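Local atomic coordinates of nitrite oxidoreductase subunit A (Kuenenia stuttgartiensis, PDB entry 7B04), a protein that belongs to the molybdopterin oxidoreductase family and carries an iron/sulfur cluster, a molybdenum atom and two MD1 groups. Residues R622-V626 and E883-V887; Y664-K668 and F995-S999; G850-T854 and K1099-V1103; D978-R984 and S1058-D1062. One frame throughout, in Å; residues are numbered along the deposited sequence.

Following the chain from its N terminus, the first halves of interactions 1, 2 and 3 (622-626, 664-668 and 850-854) all come before any contact closes. Helix 882-887 then closes interaction 1 on strand 625-627. Residues 978-984 open interaction 4, and helix 994-999 closes interaction 2 on helix 663-670. Loop 1058-1062 closes interaction 4, and 1099-1103 finally closes interaction 3. Interactions 1, 2 and 3 therefore cross one another, and 2 also crosses 4. Interaction 4 falls wholly within the span of interaction 3 and follows interaction 1 in series. Interactions 1 and 2 tie the molybdopterin oxidoreductase region to later helices, while 3 and 4 join later parts of the chain, meeting through Glu852 and Arg984.

Interaction 1 of 4, residues R622-V626 and E883-V887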
# COMPACT_ATOMS: atom_id res chain seq x y z
N ARG B 622 -24.87 -10.77 22.13
CA ARG B 622 -25.45 -10.34 23.39
C ARG B 622 -25.23 -8.85 23.59
O ARG B 622 -24.18 -8.32 23.20
CB ARG B 622 -24.87 -11.12 24.58
CG ARG B 622 -25.01 -12.63 24.46
CD ARG B 622 -26.47 -13.08 24.55
NE ARG B 622 -26.60 -14.53 24.58
CZ ARG B 622 -26.75 -15.29 23.50
NH1 ARG B 622 -26.80 -14.75 22.29
NH2 ARG B 622 -26.87 -16.61 23.63
N PRO B 623 -26.19 -8.14 24.18
CA PRO B 623 -25.94 -6.75 24.60
C PRO B 623 -25.09 -6.72 25.86
O PRO B 623 -24.74 -7.76 26.42
CB PRO B 623 -27.35 -6.21 24.88
CG PRO B 623 -28.29 -7.19 24.23
CD PRO B 623 -27.60 -8.51 24.34
N LEU B 624 -24.75 -5.51 26.31
CA LEU B 624 -23.97 -5.35 27.53
C LEU B 624 -24.91 -5.55 28.71
O LEU B 624 -25.60 -4.63 29.16
CB LEU B 624 -23.29 -3.99 27.58
CG LEU B 624 -22.62 -3.59 28.90
CD1 LEU B 624 -21.61 -4.64 29.36
CD2 LEU B 624 -21.94 -2.24 28.77
N ILE B 625 -24.94 -6.78 29.21
CA ILE B 625 -25.69 -7.13 30.41
C ILE B 625 -24.70 -7.72 31.39
O ILE B 625 -24.04 -8.72 31.08
CB ILE B 625 -26.82 -8.13 30.11
CG1 ILE B 625 -27.68 -7.66 28.93
CG2 ILE B 625 -27.68 -8.34 31.36
CD1 ILE B 625 -28.50 -8.77 28.32
N VAL B 626 -24.61 -7.12 32.57
CA VAL B 626 -23.69 -7.59 33.60
C VAL B 626 -24.53 -7.84 34.84
O VAL B 626 -25.45 -7.08 35.16
CB VAL B 626 -22.53 -6.61 33.88
CG1 VAL B 626 -23.03 -5.32 34.50
CG2 VAL B 626 -21.51 -7.27 34.79
N GLU B 883 -16.86 -8.17 31.10
CA GLU B 883 -18.07 -7.37 31.28
C GLU B 883 -18.06 -6.65 32.63
O GLU B 883 -18.65 -5.57 32.75
CB GLU B 883 -19.32 -8.24 31.15
CG GLU B 883 -19.39 -9.01 29.85
CD GLU B 883 -19.80 -8.14 28.69
OE1 GLU B 883 -20.92 -7.60 28.71
OE2 GLU B 883 -18.99 -8.00 27.75
N ASP B 884 -17.42 -7.24 33.64
CA ASP B 884 -17.28 -6.55 34.92
C ASP B 884 -16.34 -5.36 34.78
O ASP B 884 -16.63 -4.27 35.28
CB ASP B 884 -16.77 -7.51 35.99
CG ASP B 884 -17.78 -8.58 36.35
OD1 ASP B 884 -19.00 -8.32 36.25
OD2 ASP B 884 -17.37 -9.69 36.74
N ARG B 885 -15.20 -5.56 34.10
CA ARG B 885 -14.24 -4.48 33.91
C ARG B 885 -14.82 -3.36 33.05
O ARG B 885 -14.40 -2.21 33.16
CB ARG B 885 -12.97 -5.02 33.26
CG ARG B 885 -12.16 -5.98 34.11
CD ARG B 885 -10.98 -6.54 33.33
NE ARG B 885 -11.36 -7.65 32.47
CZ ARG B 885 -10.73 -8.00 31.35
NH1 ARG B 885 -9.68 -7.30 30.95
NH2 ARG B 885 -11.15 -9.03 30.64
N THR B 886 -15.79 -3.70 32.20
CA THR B 886 -16.37 -2.71 31.30
C THR B 886 -17.09 -1.60 32.06
O THR B 886 -17.09 -0.45 31.61
CB THR B 886 -17.34 -3.40 30.33
OG1 THR B 886 -16.64 -4.42 29.60
CG2 THR B 886 -17.93 -2.41 29.36
N VAL B 887 -17.69 -1.92 33.20
CA VAL B 887 -18.57 -1.00 33.90
C VAL B 887 -18.04 -0.59 35.27
O VAL B 887 -18.73 0.10 36.01
CB VAL B 887 -20.00 -1.57 34.02
CG1 VAL B 887 -20.64 -1.70 32.64
CG2 VAL B 887 -19.98 -2.91 34.72
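Glu883, the first residue of 883-887, directs its CB toward the 622-626 segment and runs alongside Leu624, the two side chains sliding past each other in opposite directions. A bend at chi2 (-77°) folds its carboxylate back beside the leucine, where CD lies 4.0 Å from Leu624 CD1. Its OE2 has a weak hydrogen bond with His619, while OE1 is on the Leu624 side. Asp884 starts out pointing away, yet its end returns and crosses Val626 at a slant on the CG2 side. At Thr886 the methyl does the touching: CG2 meets Leu624 CD2 tip to tip at 4.1 Å, while OG1 is hydrogen-bonded to Trp882 O within the same helix. Val887 completes the contact with both branches, CG1 lying 4.1 Å from Leu624 CD2 and CG2 lying 3.9 Å from Val626 CG1. The contact thus sets one side of helix 882-887 against strand 625-627 and the residue just before it; that strand pairs with 633-635 in a two-stranded antiparallel sheet. The apolar contacts are all between methyl groups, and the Glu883 and Asp884 carboxylates also lie against methyls, which implies a buried joint made mainly by apolar side-chain contact.

Interaction 2 of 4, residues Y664-K668 and F995-S999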
# COMPACT_ATOMS: atom_id res chain seq x y z
N TYR B 664 -12.29 -16.27 15.33
CA TYR B 664 -12.38 -17.70 15.56
C TYR B 664 -13.44 -18.05 16.60
O TYR B 664 -14.00 -19.15 16.57
CB TYR B 664 -11.00 -18.25 15.91
CG TYR B 664 -10.08 -18.23 14.70
CD1 TYR B 664 -10.24 -19.15 13.67
CD2 TYR B 664 -9.09 -17.26 14.57
CE1 TYR B 664 -9.42 -19.13 12.55
CE2 TYR B 664 -8.27 -17.23 13.45
CZ TYR B 664 -8.44 -18.16 12.45
OH TYR B 664 -7.63 -18.14 11.34
N GLN B 665 -13.73 -17.13 17.52
CA GLN B 665 -14.93 -17.26 18.34
C GLN B 665 -16.19 -17.20 17.49
O GLN B 665 -17.14 -17.95 17.71
CB GLN B 665 -14.96 -16.15 19.38
CG GLN B 665 -15.99 -16.27 20.48
CD GLN B 665 -15.89 -17.55 21.26
OE1 GLN B 665 -14.85 -17.85 21.83
NE2 GLN B 665 -16.97 -18.29 21.32
N MET B 666 -16.20 -16.29 16.50
CA MET B 666 -17.37 -16.15 15.64
C MET B 666 -17.61 -17.43 14.84
O MET B 666 -18.76 -17.87 14.70
CB MET B 666 -17.19 -14.96 14.70
CG MET B 666 -17.08 -13.61 15.41
SD MET B 666 -18.60 -13.12 16.25
CE MET B 666 -18.11 -13.30 17.96
N LEU B 667 -16.54 -18.03 14.32
CA LEU B 667 -16.67 -19.23 13.51
C LEU B 667 -17.00 -20.46 14.34
O LEU B 667 -17.74 -21.34 13.88
CB LEU B 667 -15.38 -19.47 12.72
CG LEU B 667 -15.03 -18.38 11.71
CD1 LEU B 667 -13.68 -18.65 11.07
CD2 LEU B 667 -16.12 -18.29 10.66
N LYS B 668 -16.47 -20.54 15.56
CA LYS B 668 -16.61 -21.74 16.38
C LYS B 668 -17.89 -21.77 17.20
O LYS B 668 -18.54 -22.82 17.29
CB LYS B 668 -15.40 -21.88 17.31
CG LYS B 668 -15.47 -23.04 18.28
CD LYS B 668 -15.37 -24.37 17.56
CE LYS B 668 -15.35 -25.53 18.53
NZ LYS B 668 -15.35 -26.84 17.83
N PHE B 995 -9.54 -27.34 15.71
CA PHE B 995 -9.73 -25.94 15.35
C PHE B 995 -8.77 -25.01 16.09
O PHE B 995 -8.52 -23.90 15.61
CB PHE B 995 -11.17 -25.51 15.61
CG PHE B 995 -11.57 -24.26 14.88
CD1 PHE B 995 -11.84 -24.29 13.52
CD2 PHE B 995 -11.68 -23.05 15.56
CE1 PHE B 995 -12.21 -23.14 12.85
CE2 PHE B 995 -12.05 -21.90 14.89
CZ PHE B 995 -12.31 -21.94 13.53
N TYR B 996 -8.25 -25.42 17.25
CA TYR B 996 -7.27 -24.59 17.95
C TYR B 996 -6.02 -24.40 17.11
O TYR B 996 -5.42 -23.32 17.11
CB TYR B 996 -6.93 -25.20 19.31
CG TYR B 996 -5.86 -24.44 20.06
CD1 TYR B 996 -6.10 -23.16 20.55
CD2 TYR B 996 -4.60 -24.99 20.27
CE1 TYR B 996 -5.12 -22.46 21.23
CE2 TYR B 996 -3.62 -24.30 20.96
CZ TYR B 996 -3.88 -23.03 21.43
OH TYR B 996 -2.91 -22.34 22.12
N LYS B 997 -5.59 -25.46 16.41
CA LYS B 997 -4.46 -25.34 15.50
C LYS B 997 -4.72 -24.25 14.46
O LYS B 997 -3.81 -23.49 14.10
CB LYS B 997 -4.20 -26.69 14.82
CG LYS B 997 -3.02 -26.69 13.86
CD LYS B 997 -3.01 -27.96 13.01
CE LYS B 997 -2.58 -29.17 13.83
NZ LYS B 997 -2.45 -30.39 12.98
N VAL B 998 -5.95 -24.17 13.97
CA VAL B 998 -6.32 -23.12 13.03
C VAL B 998 -6.34 -21.76 13.71
O VAL B 998 -6.00 -20.74 13.11
CB VAL B 998 -7.68 -23.46 12.38
CG1 VAL B 998 -7.97 -22.55 11.21
CG2 VAL B 998 -7.74 -24.92 11.98
N SER B 999 -6.76 -21.72 14.98
CA SER B 999 -7.02 -20.44 15.64
C SER B 999 -5.75 -19.80 16.22
O SER B 999 -5.63 -18.57 16.24
CB SER B 999 -8.09 -20.60 16.71
OG SER B 999 -9.17 -21.39 16.22
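The Tyr664 ring has Ser999 over one face and Phe995 at its edge. Ser999 CA stands 3.8 Å from the Tyr664 ring centroid, almost on the ring normal, which makes a CH-pi contact. At the rim, Phe995 CZ approaches Tyr664 CD1 to 3.5 Å close to the tyrosine plane. The two rings are turned by 65° with centroids of Tyr664 and Phe995 5.6 Å apart, an oblique pair that is neither stacked nor T-shaped. Phe995 gets there because its CG lies anti to the backbone N (chi1 -161°), which sends the ring across to the other helix. There CZ also meets Leu667 CB at 4.0 Å, and CE2 meets Lys668 CB at 4.1 Å. Val998 adds its CG1, 3.9 Å from Tyr664 CE1, the two side chains crossing at about a right angle. These contacts join helices 663-670 and 994-999, whose local axes run roughly antiparallel at 153° and approach to 11.1 Å at their closest, a gap spanned by the rings. Ser999 OG donates to Phe995 O (2.7 Å), a carbonyl that also accepts from Ser999 N, so the serine hydroxyl is turned back to its own helix. Tyr664 OH is likewise occupied, by Ser1025 O. With these hydroxyls bonded elsewhere, the helix-helix contact itself rests on aromatic, CH-pi and aliphatic contacts.

Interaction 3 of 4, residues G850-T854 and K1099-V1103; sequences GPEAT and KETLV. With MD1 (phosphoric acid 4-(2-amino-4-oxo-3,4,5,6,-tetrahydro-pteridin-6-yl)-2-hydroxy-3,4-dimercapto-but-3-en-yl ester guanylate ester), chain C.
Glu1100 OE2 is the acceptor on which the 850-854 loop is anchored, taking two consecutive backbone N-H groups. Glu852 N donates to Glu1100 OE2 at 2.9 Å with an N-H...O angle of 155°, arriving nearly in line with the C-O bond. Ala853 N also lies 2.9 Å from Glu1100 OE2, but its bond is more bent (144°) and comes from above the carboxylate plane. The glutamate chain turns at its CB-CG bond (chi2 -81°) to bring the carboxylate to the loop, and the same group packs against carbon: Glu1100 CD is 3.6 Å from Ala853 CB and also 3.6 Å from Pro851 CD. Each segment contains an inverse gamma turn, centred on Ala853 in one and on Glu1100 in the other; the two turns face each other, the one at Glu1100 lying just before strand 1102-1109. The next polar link is through water: one molecule donates both to Glu852 OE2 (2.7 Å) and to Leu1102 O (3.1 Å), bridging the loop to the strand. Glu852 OE2 also has a salt bridge with Arg984 NH2, while Glu1100 O accepts from Trp1063 NE1 and Thr1101 OG1 is hydrogen-bonded to Ile1059 O. At the other end, Lys1099, extended beyond CG, runs away from the loop into the pocket of MD1, and its NZ donates to MD1 O1A at 2.7 Å. This oxygen is on a phosphate of the ligand's diphosphate link, where the ammonium charge probably offsets that of the phosphate.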
# COMPACT_ATOMS: atom_id res chain seq x y z
N GLY B 850 -7.56 1.80 30.20
CA GLY B 850 -8.34 0.85 29.45
C GLY B 850 -8.78 -0.33 30.29
O GLY B 850 -8.12 -0.72 31.26
N PRO B 851 -9.92 -0.93 29.93
CA PRO B 851 -10.36 -2.15 30.63
C PRO B 851 -9.43 -3.32 30.42
O PRO B 851 -9.49 -4.28 31.19
CB PRO B 851 -11.75 -2.42 30.02
CG PRO B 851 -12.17 -1.12 29.42
CD PRO B 851 -10.91 -0.46 28.95
N GLU B 852 -8.63 -3.31 29.36
CA GLU B 852 -7.57 -4.31 29.23
C GLU B 852 -6.21 -3.75 28.83
O GLU B 852 -5.20 -4.32 29.25
CB GLU B 852 -7.99 -5.37 28.20
CG GLU B 852 -7.05 -6.54 28.09
CD GLU B 852 -7.67 -7.70 27.35
OE1 GLU B 852 -8.85 -7.59 26.96
OE2 GLU B 852 -6.99 -8.73 27.15
N ALA B 853 -6.14 -2.61 28.13
CA ALA B 853 -4.89 -2.10 27.55
C ALA B 853 -4.19 -1.11 28.48
O ALA B 853 -3.97 0.05 28.14
CB ALA B 853 -5.17 -1.48 26.19
N THR B 854 -3.84 -1.58 29.67
CA THR B 854 -3.16 -0.74 30.65
C THR B 854 -2.37 -1.63 31.59
O THR B 854 -2.76 -2.78 31.83
CB THR B 854 -4.16 0.12 31.43
OG1 THR B 854 -3.45 0.97 32.34
CG2 THR B 854 -5.12 -0.76 32.22
N LYS B 1099 -7.76 -2.51 19.42
CA LYS B 1099 -6.49 -2.26 20.10
C LYS B 1099 -6.56 -2.39 21.61
O LYS B 1099 -5.51 -2.37 22.27
CB LYS B 1099 -5.96 -0.89 19.70
CG LYS B 1099 -5.65 -0.82 18.22
CD LYS B 1099 -5.05 0.50 17.80
CE LYS B 1099 -4.78 0.49 16.30
NZ LYS B 1099 -4.12 1.73 15.82
N GLU B 1100 -7.75 -2.51 22.20
CA GLU B 1100 -7.85 -2.76 23.64
C GLU B 1100 -7.52 -4.23 23.86
O GLU B 1100 -8.39 -5.09 24.02
CB GLU B 1100 -9.22 -2.38 24.18
CG GLU B 1100 -9.27 -0.97 24.71
CD GLU B 1100 -8.70 -0.85 26.11
OE1 GLU B 1100 -8.35 0.29 26.50
OE2 GLU B 1100 -8.62 -1.87 26.82
N THR B 1101 -6.22 -4.51 23.87
CA THR B 1101 -5.73 -5.86 24.03
C THR B 1101 -4.26 -5.79 24.41
O THR B 1101 -3.57 -4.81 24.12
CB THR B 1101 -5.90 -6.68 22.74
OG1 THR B 1101 -5.88 -8.08 23.05
CG2 THR B 1101 -4.80 -6.37 21.73
N LEU B 1102 -3.82 -6.82 25.12
CA LEU B 1102 -2.41 -7.05 25.36
C LEU B 1102 -2.10 -8.50 25.04
O LEU B 1102 -2.97 -9.37 25.11
CB LEU B 1102 -1.98 -6.73 26.79
CG LEU B 1102 -2.15 -5.27 27.16
CD1 LEU B 1102 -2.45 -5.17 28.63
CD2 LEU B 1102 -0.91 -4.48 26.81
N VAL B 1103 -0.85 -8.75 24.67
CA VAL B 1103 -0.47 -10.07 24.09
C VAL B 1103 0.77 -10.62 24.78
O VAL B 1103 1.49 -9.86 25.35
CB VAL B 1103 -0.19 -9.85 22.59
CG1 VAL B 1103 -0.20 -11.11 21.78
CG2 VAL B 1103 -1.19 -8.90 22.00
PB MD1 C . -5.54 5.10 10.87
O3B MD1 C . -5.44 3.89 11.98
O1B MD1 C . -4.16 5.65 10.60
O2B MD1 C . -6.43 6.20 11.40
O3A MD1 C . -6.18 4.48 9.47
C10 MD1 C . -7.52 4.06 9.43
C11 MD1 C . -8.08 4.35 8.01
O11 MD1 C . -6.85 4.11 7.00
C12 MD1 C . -9.20 3.63 7.81
S12 MD1 C . -10.34 3.39 9.20
C13 MD1 C . -9.68 2.99 6.48
S13 MD1 C . -11.25 2.08 6.56
C14 MD1 C . -8.98 2.99 5.23
N15 MD1 C . -7.67 2.10 5.50
C16 MD1 C . -6.69 2.25 4.51
C15 MD1 C . -5.88 1.10 4.01
O14 MD1 C . -6.07 0.01 4.44
N17 MD1 C . -4.85 1.34 2.97
C17 MD1 C . -4.61 2.76 2.42
N16 MD1 C . -3.60 2.98 1.40
N18 MD1 C . -5.42 3.93 2.93
C20 MD1 C . -6.43 3.72 3.94
N8 MD1 C . -7.22 4.77 4.45
C7 MD1 C . -8.76 4.33 4.58
PA MD1 C . -4.03 3.25 12.55
O1A MD1 C . -4.34 1.92 13.18
O2A MD1 C . -3.09 3.06 11.38
O5' MD1 C . -3.32 4.22 13.67
C5' MD1 C . -2.50 5.27 13.24
C4' MD1 C . -1.29 5.49 14.21
O4' MD1 C . -1.76 5.67 15.69
C1' MD1 C . -0.76 4.78 16.48
N9 MD1 C . -1.29 4.38 17.81
C4 MD1 C . -1.44 5.30 18.76
N3 MD1 C . -1.17 6.76 18.78
C2 MD1 C . -1.44 7.54 19.99
N2 MD1 C . -1.18 8.97 20.01
N1 MD1 C . -1.97 6.89 21.17
C6 MD1 C . -2.22 5.48 21.14
O6 MD1 C . -2.66 4.94 22.10
C5 MD1 C . -1.94 4.67 19.86
N7 MD1 C . -2.08 3.38 19.57
C8 MD1 C . -1.68 3.19 18.30
C2' MD1 C . -0.65 3.77 15.71
O2' MD1 C . 0.55 3.00 16.03
C3' MD1 C . -0.52 4.47 14.21
O3' MD1 C . 0.85 4.91 13.97
O HOH W 1 -5.43 -10.73 26.30

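Interaction 4 of 4, residues D978-R984 and S1058-D1062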
# COMPACT_ATOMS: atom_id res chain seq x y z
N ASP B 978 -0.18 -14.82 21.70
CA ASP B 978 -1.25 -15.40 22.52
C ASP B 978 -1.84 -14.30 23.40
O ASP B 978 -1.10 -13.44 23.84
CB ASP B 978 -0.73 -16.60 23.30
CG ASP B 978 -0.50 -17.82 22.44
OD1 ASP B 978 0.61 -18.34 22.45
OD2 ASP B 978 -1.43 -18.25 21.77
N ALA B 979 -3.15 -14.32 23.57
CA ALA B 979 -3.84 -13.33 24.39
C ALA B 979 -4.56 -14.10 25.50
O ALA B 979 -4.39 -15.32 25.63
CB ALA B 979 -4.80 -12.47 23.57
N ASN B 980 -5.36 -13.34 26.23
CA ASN B 980 -5.98 -13.88 27.46
C ASN B 980 -6.56 -15.22 27.08
O ASN B 980 -7.37 -15.26 26.19
CB ASN B 980 -7.03 -12.93 28.02
CG ASN B 980 -7.69 -13.43 29.29
OD1 ASN B 980 -7.23 -14.38 29.88
ND2 ASN B 980 -8.77 -12.80 29.70
N PRO B 981 -6.19 -16.28 27.81
CA PRO B 981 -6.62 -17.62 27.50
C PRO B 981 -8.12 -17.78 27.66
O PRO B 981 -8.68 -18.52 26.97
CB PRO B 981 -5.84 -18.46 28.49
CG PRO B 981 -4.70 -17.58 28.89
CD PRO B 981 -5.34 -16.23 28.97
N ALA B 982 -8.70 -17.09 28.63
CA ALA B 982 -10.14 -17.16 28.95
C ALA B 982 -11.01 -16.63 27.81
O ALA B 982 -12.16 -17.04 27.71
CB ALA B 982 -10.39 -16.32 30.17
N ASP B 983 -10.49 -15.64 27.10
CA ASP B 983 -11.21 -14.92 26.04
C ASP B 983 -10.90 -15.43 24.64
O ASP B 983 -11.82 -15.79 23.94
CB ASP B 983 -10.53 -13.57 26.01
CG ASP B 983 -11.41 -12.43 26.40
OD1 ASP B 983 -12.55 -12.44 25.96
OD2 ASP B 983 -10.94 -11.56 27.11
N ARG B 984 -9.62 -15.53 24.32
CA ARG B 984 -9.13 -15.76 22.94
C ARG B 984 -8.23 -16.98 22.88
O ARG B 984 -7.70 -17.35 23.88
CB ARG B 984 -8.23 -14.57 22.62
CG ARG B 984 -8.94 -13.32 22.14
CD ARG B 984 -9.39 -12.25 23.10
NE ARG B 984 -8.52 -11.67 24.09
CZ ARG B 984 -8.47 -10.39 24.37
NH1 ARG B 984 -9.21 -9.55 23.70
NH2 ARG B 984 -7.68 -9.92 25.31
N SER B 1058 -6.81 -13.28 16.10
CA SER B 1058 -6.77 -14.25 17.19
C SER B 1058 -6.54 -13.61 18.55
O SER B 1058 -6.78 -14.26 19.57
CB SER B 1058 -5.69 -15.30 16.93
OG SER B 1058 -5.98 -16.06 15.77
N ILE B 1059 -6.08 -12.36 18.59
CA ILE B 1059 -5.75 -11.69 19.84
C ILE B 1059 -6.57 -10.41 19.99
O ILE B 1059 -6.10 -9.42 20.55
CB ILE B 1059 -4.24 -11.40 19.92
CG1 ILE B 1059 -3.74 -10.78 18.61
CG2 ILE B 1059 -3.47 -12.67 20.22
CD1 ILE B 1059 -3.73 -9.26 18.59
N THR B 1060 -7.81 -10.44 19.51
CA THR B 1060 -8.65 -9.25 19.47
C THR B 1060 -10.04 -9.60 19.99
O THR B 1060 -10.46 -10.76 19.99
CB THR B 1060 -8.75 -8.69 18.05
OG1 THR B 1060 -9.39 -7.41 18.08
CG2 THR B 1060 -9.56 -9.62 17.19
N ARG B 1061 -10.74 -8.57 20.48
CA ARG B 1061 -12.01 -8.78 21.16
C ARG B 1061 -12.92 -7.58 20.99
O ARG B 1061 -12.48 -6.46 20.72
CB ARG B 1061 -11.79 -9.04 22.65
CG ARG B 1061 -13.01 -8.92 23.51
CD ARG B 1061 -12.86 -9.13 24.99
NE ARG B 1061 -14.23 -9.23 25.44
CZ ARG B 1061 -14.92 -10.36 25.40
NH1 ARG B 1061 -14.33 -11.48 24.97
NH2 ARG B 1061 -16.18 -10.38 25.77
N ASP B 1062 -14.22 -7.83 21.18
CA ASP B 1062 -15.23 -6.79 21.15
C ASP B 1062 -15.46 -6.25 22.55
O ASP B 1062 -15.52 -7.01 23.52
CB ASP B 1062 -16.53 -7.34 20.58
CG ASP B 1062 -17.59 -6.28 20.45
OD1 ASP B 1062 -17.36 -5.32 19.68
OD2 ASP B 1062 -18.63 -6.39 21.12
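A salt-bridge network of Asp983, Arg984 and Arg1061 lies beside an MD1 pocket, to which Thr1060 of the 1058-1062 loop contributes. Asp983 OD1 pairs with Arg1061 NH1, although the atoms are modelled too close together and their exact separation is doubtful. The two side chains cross at about a right angle. Arg1061 reaches the aspartate as a chain stretched out from CG to NE, its chi1 of 165° setting CG opposite the main-chain nitrogen. Asp983 OD2 sits over the centre of one face of the Arg984 guanidinium, and its 3.9 Å separation from Arg984 NE is a long, purely electrostatic pairing. Arg984, bent at chi2 and chi3, lays its aliphatic part along the other backbone, CB lying 3.4 Å from Ser1058 O and CD 3.6 Å from Thr1060 O. Further back, Ala979 CB packs on Ile1059 CG2 at 3.6 Å. The turn that presents the two charged side chains is closed by Asn980 O, which accepts from Asp983 N at 3.3 Å and Arg984 N at 2.9 Å. Beyond the contact, Ser1058 OG is hydrogen-bonded to Ser999 O, Arg1061 makes a cation-pi contact with Trp882, and Arg984 NH2 has a salt bridge with Glu852 OE2. Two carboxylates, Asp983 and Glu852, thus probably balance the two buried arginines, with Asp983 the one near both.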